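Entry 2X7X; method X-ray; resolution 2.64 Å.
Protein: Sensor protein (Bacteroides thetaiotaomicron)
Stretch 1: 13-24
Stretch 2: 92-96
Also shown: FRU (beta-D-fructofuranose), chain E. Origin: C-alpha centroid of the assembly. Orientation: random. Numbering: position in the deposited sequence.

Stretch 1 (13-24) QCSDDSWRHKMN
Stretch 2 92-96: LVDRK

How are the two stretches placed? Stretch 1 leaves Gln13 in extended conformation (phi/psi -113/132), turns through a loop and enters a helix at Ser18 that runs on past Asn24. Stretch 2 brings the end of a strand, Leu92 and Val93, into a loop; Asp94 takes a positive phi (66/-68), and Arg95 returns to an extended -94/153. A weak backbone hydrogen bond, Arg95 N to Val93 O at 2.6 Å, closes this tight bend. The backbones stay well apart, with Cys14 CA and Arg95 CA the nearest pair at 9.0 Å, so side chains make the contact, which buries 265 Å², both sides summed.

What caps the start of the helix? Asp17 (chi1 p) is the N-cap: its OD2 accepts from Arg20 N at 2.9 Å, nearly straight at 172°, and weakly from Trp19 N at 3.1 Å. Regular backbone bonds follow, from His21 N to Asp17 O at 2.8 Å through Asn24 N to Arg20 O, also 2.8 Å. The same carboxylate serves the sugar, since OD1 of Asp17 accepts from fructose O1 at 2.7 Å. The cap thus spends one oxygen on the helix and the other on the ligand.

How is the guanidinium of Arg20 satisfied? Its CA-to-CB bond points sideways, but chi angles m, m, t bring its end to Asp94 (chi1 147°, between wells). Both terminal nitrogens donate to one oxygen, Arg20 NH1 to Asp94 OD2 at 2.9 Å and Arg20 NH2 to Asp94 OD2 at 3.0 Å, forming a salt bridge near the guanidinium plane. Arg20 NH2 also donates weakly to Gln13 OE1 at 3.1 Å, while Gln13 NE2 donates to Asn24 OD1 at 2.9 Å, tying the start of the stretch to its helix. Arg20 NE gives its hydrogen to fructose O1 at 2.8 Å, and NH1 reaches fructose O5 weakly at 3.0 Å.

Why can Arg95 lie so near another arginine? Arg20 NH1 and Arg95 NH2 are 3.5 Å apart, two donors with no hydrogen bond between them, yet both donate to fructose O5, Arg95 NH2 at 3.3 Å. Arg95 (m, t, t) also gives NE to fructose O6 at 2.9 Å, and that hydroxyl in turn donates to Asp94 OD1 at 2.6 Å; Arg95 NH1 is satisfied elsewhere in the structure. A long salt bridge joins Arg95 NE to Asp94 OD2 at 3.9 Å. Over one face of the guanidinium sits Cys14 (chi1 p), its SG 3.4 Å from Arg95 CZ.

What do the apolar groups add? Met23, fully extended (t, t, t), puts CE 3.3 Å from CG1 of Val93 (chi1 t), a close apolar contact beside the polar cluster. Trp19 (chi1 t, chi2 92°) brings CH2 to 4.2 Å from Asp94 CB and presents one ring face to fructose C3.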

ATOM      1  N   GLN A  13      27.411   2.030  -6.890  1.00 37.59           N
ATOM      2  CA  GLN A  13      26.163   2.756  -7.072  1.00 36.11           C
ATOM      3  C   GLN A  13      26.465   4.075  -7.766  1.00 35.02           C
ATOM      4  O   GLN A  13      27.379   4.788  -7.362  1.00 34.66           O
ATOM      5  CB  GLN A  13      25.532   2.981  -5.696  1.00 36.34           C
ATOM      6  CG  GLN A  13      24.067   3.291  -5.676  1.00 36.09           C
ATOM      7  CD  GLN A  13      23.192   2.096  -5.964  1.00 35.96           C
ATOM      8  OE1 GLN A  13      22.907   1.797  -7.121  1.00 38.31           O
ATOM      9  NE2 GLN A  13      22.719   1.431  -4.913  1.00 35.07           N
ATOM     10  N   CYS A  14      25.697   4.392  -8.807  1.00 33.87           N
ATOM     11  CA  CYS A  14      25.973   5.561  -9.646  1.00 32.92           C
ATOM     12  C   CYS A  14      25.768   6.899  -8.936  1.00 32.38           C
ATOM     13  O   CYS A  14      26.366   7.915  -9.301  1.00 31.93           O
ATOM     14  CB  CYS A  14      25.144   5.509 -10.936  1.00 33.20           C
ATOM     15  SG  CYS A  14      23.343   5.361 -10.701  1.00 33.03           S
ATOM     16  N   SER A  15      24.926   6.902  -7.916  1.00 32.05           N
ATOM     17  CA  SER A  15      24.662   8.133  -7.191  1.00 32.19           C
ATOM     18  C   SER A  15      24.104   7.862  -5.813  1.00 32.12           C
ATOM     19  O   SER A  15      23.974   6.703  -5.412  1.00 31.87           O
ATOM     20  CB  SER A  15      23.715   9.049  -7.990  1.00 32.29           C
ATOM     21  OG  SER A  15      22.650   8.331  -8.571  1.00 30.33           O
ATOM     22  N   ASP A  16      23.780   8.944  -5.101  1.00 32.22           N
ATOM     23  CA  ASP A  16      23.267   8.863  -3.727  1.00 32.14           C
ATOM     24  C   ASP A  16      22.113   9.835  -3.472  1.00 31.08           C
ATOM     25  O   ASP A  16      22.273  11.041  -3.621  1.00 31.08           O
ATOM     26  CB  ASP A  16      24.383   9.130  -2.727  1.00 32.60           C
ATOM     27  CG  ASP A  16      23.876   9.162  -1.314  1.00 35.94           C
ATOM     28  OD1 ASP A  16      23.407   8.095  -0.829  1.00 38.74           O
ATOM     29  OD2 ASP A  16      23.915  10.264  -0.708  1.00 38.24           O
ATOM     30  N   ASP A  17      20.967   9.288  -3.071  1.00 30.33           N
ATOM     31  CA  ASP A  17      19.709  10.030  -2.870  1.00 29.73           C
ATOM     32  C   ASP A  17      18.705   9.112  -2.160  1.00 29.45           C
ATOM     33  O   ASP A  17      19.033   7.968  -1.846  1.00 29.14           O
ATOM     34  CB  ASP A  17      19.132  10.485  -4.219  1.00 29.83           C
ATOM     35  CG  ASP A  17      19.159   9.372  -5.280  1.00 30.12           C
ATOM     36  OD1 ASP A  17      19.755   9.615  -6.353  1.00 31.52           O
ATOM     37  OD2 ASP A  17      18.618   8.259  -5.041  1.00 27.79           O
ATOM     38  N   SER A  18      17.479   9.587  -1.947  1.00 29.19           N
ATOM     39  CA  SER A  18      16.481   8.808  -1.198  1.00 28.96           C
ATOM     40  C   SER A  18      16.040   7.511  -1.895  1.00 28.75           C
ATOM     41  O   SER A  18      15.582   6.573  -1.229  1.00 28.71           O
ATOM     42  CB  SER A  18      15.267   9.665  -0.823  1.00 28.70           C
ATOM     43  OG  SER A  18      14.591  10.103  -1.980  1.00 28.97           O
ATOM     44  N   TRP A  19      16.182   7.465  -3.221  1.00 28.57           N
ATOM     45  CA  TRP A  19      15.887   6.256  -3.990  1.00 28.14           C
ATOM     46  C   TRP A  19      16.973   5.194  -3.772  1.00 28.71           C
ATOM     47  O   TRP A  19      16.671   4.069  -3.382  1.00 28.18           O
ATOM     48  CB  TRP A  19      15.716   6.590  -5.474  1.00 27.67           C
ATOM     49  CG  TRP A  19      15.154   5.454  -6.270  1.00 25.85           C
ATOM     50  CD1 TRP A  19      13.844   5.214  -6.542  1.00 24.45           C
ATOM     51  CD2 TRP A  19      15.894   4.392  -6.881  1.00 24.47           C
ATOM     52  NE1 TRP A  19      13.719   4.068  -7.293  1.00 24.30           N
ATOM     53  CE2 TRP A  19      14.964   3.545  -7.512  1.00 23.64           C
ATOM     54  CE3 TRP A  19      17.260   4.076  -6.958  1.00 24.75           C
ATOM     55  CZ2 TRP A  19      15.348   2.403  -8.214  1.00 24.28           C
ATOM     56  CZ3 TRP A  19      17.639   2.939  -7.652  1.00 25.06           C
ATOM     57  CH2 TRP A  19      16.686   2.116  -8.271  1.00 24.24           C
ATOM     58  N   ARG A  20      18.233   5.558  -4.008  1.00 29.78           N
ATOM     59  CA  ARG A  20      19.364   4.685  -3.654  1.00 31.26           C
ATOM     60  C   ARG A  20      19.346   4.291  -2.165  1.00 32.53           C
ATOM     61  O   ARG A  20      19.486   3.109  -1.826  1.00 32.98           O
ATOM     62  CB  ARG A  20      20.712   5.314  -4.029  1.00 30.34           C
ATOM     63  CG  ARG A  20      20.831   5.819  -5.462  1.00 29.70           C
ATOM     64  CD  ARG A  20      20.898   4.703  -6.510  1.00 27.45           C
ATOM     65  NE  ARG A  20      20.566   5.194  -7.850  1.00 27.64           N
ATOM     66  CZ  ARG A  20      20.462   4.425  -8.940  1.00 28.58           C
ATOM     67  NH1 ARG A  20      20.140   4.967 -10.109  1.00 27.69           N
ATOM     68  NH2 ARG A  20      20.684   3.111  -8.876  1.00 26.66           N
ATOM     69  N   HIS A  21      19.139   5.271  -1.288  1.00 34.00           N
ATOM     70  CA  HIS A  21      19.060   5.013   0.146  1.00 35.53           C
ATOM     71  C   HIS A  21      18.098   3.872   0.451  1.00 35.65           C
ATOM     72  O   HIS A  21      18.448   2.928   1.161  1.00 35.47           O
ATOM     73  CB  HIS A  21      18.665   6.269   0.914  1.00 36.08           C
ATOM     74  CG  HIS A  21      18.933   6.173   2.382  1.00 40.16           C
ATOM     75  ND1 HIS A  21      20.190   6.366   2.923  1.00 43.03           N
ATOM     76  CD2 HIS A  21      18.115   5.883   3.426  1.00 42.77           C
ATOM     77  CE1 HIS A  21      20.132   6.208   4.235  1.00 43.87           C
ATOM     78  NE2 HIS A  21      18.885   5.915   4.566  1.00 43.87           N
ATOM     79  N   LYS A  22      16.902   3.945  -0.125  1.00 36.10           N
ATOM     80  CA  LYS A  22      15.903   2.906   0.061  1.00 36.67           C
ATOM     81  C   LYS A  22      16.357   1.520  -0.439  1.00 37.35           C
ATOM     82  O   LYS A  22      16.100   0.506   0.218  1.00 37.64           O
ATOM     83  CB  LYS A  22      14.584   3.298  -0.602  1.00 36.40           C
ATOM     84  CG  LYS A  22      13.413   2.469  -0.108  1.00 36.66           C
ATOM     85  CD  LYS A  22      12.224   2.572  -1.011  1.00 37.46           C
ATOM     86  CE  LYS A  22      11.223   1.492  -0.673  1.00 37.96           C
ATOM     87  NZ  LYS A  22      10.623   0.926  -1.911  1.00 38.44           N
ATOM     88  N   MET A  23      17.005   1.478  -1.601  1.00 37.76           N
ATOM     89  CA  MET A  23      17.497   0.217  -2.155  1.00 38.32           C
ATOM     90  C   MET A  23      18.628  -0.371  -1.294  1.00 38.77           C
ATOM     91  O   MET A  23      18.591  -1.553  -0.936  1.00 38.67           O
ATOM     92  CB  MET A  23      17.965   0.412  -3.598  1.00 38.25           C
ATOM     93  CG  MET A  23      18.526  -0.829  -4.265  1.00 37.95           C
ATOM     94  SD  MET A  23      19.335  -0.416  -5.822  1.00 40.56           S
ATOM     95  CE  MET A  23      19.910  -2.016  -6.329  1.00 39.57           C
ATOM     96  N   ASN A  24      19.619   0.458  -0.971  1.00 39.07           N
ATOM     97  CA  ASN A  24      20.715   0.056  -0.098  1.00 39.81           C
ATOM     98  C   ASN A  24      20.220  -0.621   1.183  1.00 40.58           C
ATOM     99  O   ASN A  24      20.513  -1.798   1.419  1.00 40.40           O
ATOM    100  CB  ASN A  24      21.584   1.266   0.233  1.00 39.59           C
ATOM    101  CG  ASN A  24      22.295   1.830  -0.990  1.00 39.39           C
ATOM    102  OD1 ASN A  24      22.374   1.182  -2.037  1.00 38.96           O
ATOM    103  ND2 ASN A  24      22.824   3.039  -0.858  1.00 37.43           N
ATOM    104  N   LEU A  92      23.904  -6.458 -12.881  1.00 33.61           N
ATOM    105  CA  LEU A  92      23.459  -5.148 -13.301  1.00 32.51           C
ATOM    106  C   LEU A  92      22.087  -4.871 -12.716  1.00 31.88           C
ATOM    107  O   LEU A  92      21.153  -5.668 -12.887  1.00 31.97           O
ATOM    108  CB  LEU A  92      23.415  -5.044 -14.829  1.00 32.44           C
ATOM    109  CG  LEU A  92      24.701  -5.299 -15.625  1.00 30.98           C
ATOM    110  CD1 LEU A  92      24.386  -5.174 -17.081  1.00 29.12           C
ATOM    111  CD2 LEU A  92      25.833  -4.353 -15.248  1.00 29.11           C
ATOM    112  N   VAL A  93      21.979  -3.744 -12.015  1.00 30.98           N
ATOM    113  CA  VAL A  93      20.697  -3.266 -11.509  1.00 30.27           C
ATOM    114  C   VAL A  93      20.292  -1.953 -12.171  1.00 29.58           C
ATOM    115  O   VAL A  93      21.126  -1.043 -12.318  1.00 29.13           O
ATOM    116  CB  VAL A  93      20.713  -3.048  -9.972  1.00 30.27           C
ATOM    117  CG1 VAL A  93      19.316  -2.720  -9.492  1.00 30.42           C
ATOM    118  CG2 VAL A  93      21.172  -4.286  -9.272  1.00 30.88           C
ATOM    119  N   ASP A  94      19.012  -1.860 -12.547  1.00 28.86           N
ATOM    120  CA  ASP A  94      18.383  -0.578 -12.913  1.00 28.64           C
ATOM    121  C   ASP A  94      18.965   0.034 -14.203  1.00 28.44           C
ATOM    122  O   ASP A  94      18.274   0.097 -15.214  1.00 28.87           O
ATOM    123  CB  ASP A  94      18.369   0.383 -11.689  1.00 28.27           C
ATOM    124  CG  ASP A  94      18.519   1.845 -12.059  1.00 28.85           C
ATOM    125  OD1 ASP A  94      17.720   2.365 -12.864  1.00 30.92           O
ATOM    126  OD2 ASP A  94      19.430   2.504 -11.519  1.00 28.63           O
ATOM    127  N   ARG A  95      20.218   0.470 -14.182  1.00 28.19           N
ATOM    128  CA  ARG A  95      20.862   0.951 -15.397  1.00 28.44           C
ATOM    129  C   ARG A  95      21.650  -0.168 -16.059  1.00 29.09           C
ATOM    130  O   ARG A  95      22.067  -1.105 -15.389  1.00 29.20           O
ATOM    131  CB  ARG A  95      21.762   2.127 -15.094  1.00 28.14           C
ATOM    132  CG  ARG A  95      21.051   3.177 -14.323  1.00 26.48           C
ATOM    133  CD  ARG A  95      21.732   4.511 -14.410  1.00 24.71           C
ATOM    134  NE  ARG A  95      21.014   5.461 -13.567  1.00 23.03           N
ATOM    135  CZ  ARG A  95      21.451   6.671 -13.253  1.00 22.23           C
ATOM    136  NH1 ARG A  95      22.623   7.125 -13.701  1.00 21.17           N
ATOM    137  NH2 ARG A  95      20.707   7.421 -12.473  1.00 23.62           N
ATOM    138  N   LYS A  96      21.825  -0.074 -17.376  1.00 29.62           N
ATOM    139  CA  LYS A  96      22.451  -1.137 -18.175  1.00 30.19           C
ATOM    140  C   LYS A  96      23.784  -0.680 -18.789  1.00 30.63           C
ATOM    141  O   LYS A  96      24.133   0.504 -18.752  1.00 30.53           O
ATOM    142  CB  LYS A  96      21.543  -1.545 -19.347  1.00 30.05           C
ATOM    143  CG  LYS A  96      20.218  -2.229 -19.046  1.00 29.45           C
ATOM    144  CD  LYS A  96      19.358  -2.095 -20.306  1.00 28.35           C
ATOM    145  CE  LYS A  96      18.010  -2.754 -20.202  1.00 29.87           C
ATOM    146  NZ  LYS A  96      17.118  -2.333 -21.337  1.00 28.13           N
TER
HETATM  147  C1  FRU E1335      17.981   7.306  -8.424  1.00 24.07           C
HETATM  148  C2  FRU E1335      17.468   7.777  -9.772  1.00 22.70           C
HETATM  149  C3  FRU E1335      15.945   7.723  -9.859  1.00 21.51           C
HETATM  150  C4  FRU E1335      15.723   7.257 -11.285  1.00 21.98           C
HETATM  151  C5  FRU E1335      16.853   6.249 -11.441  1.00 22.73           C
HETATM  152  C6  FRU E1335      17.279   5.964 -12.880  1.00 23.46           C
HETATM  153  O1  FRU E1335      19.340   7.705  -8.262  1.00 24.20           O
HETATM  154  O2  FRU E1335      17.981   9.091 -10.019  1.00 22.07           O
HETATM  155  O3  FRU E1335      15.320   8.977  -9.550  1.00 19.62           O
HETATM  156  O4  FRU E1335      14.424   6.691 -11.490  1.00 21.48           O
HETATM  157  O5  FRU E1335      17.945   6.885 -10.771  1.00 23.02           O
HETATM  158  O6  FRU E1335      18.261   4.908 -12.890  1.00 24.64           O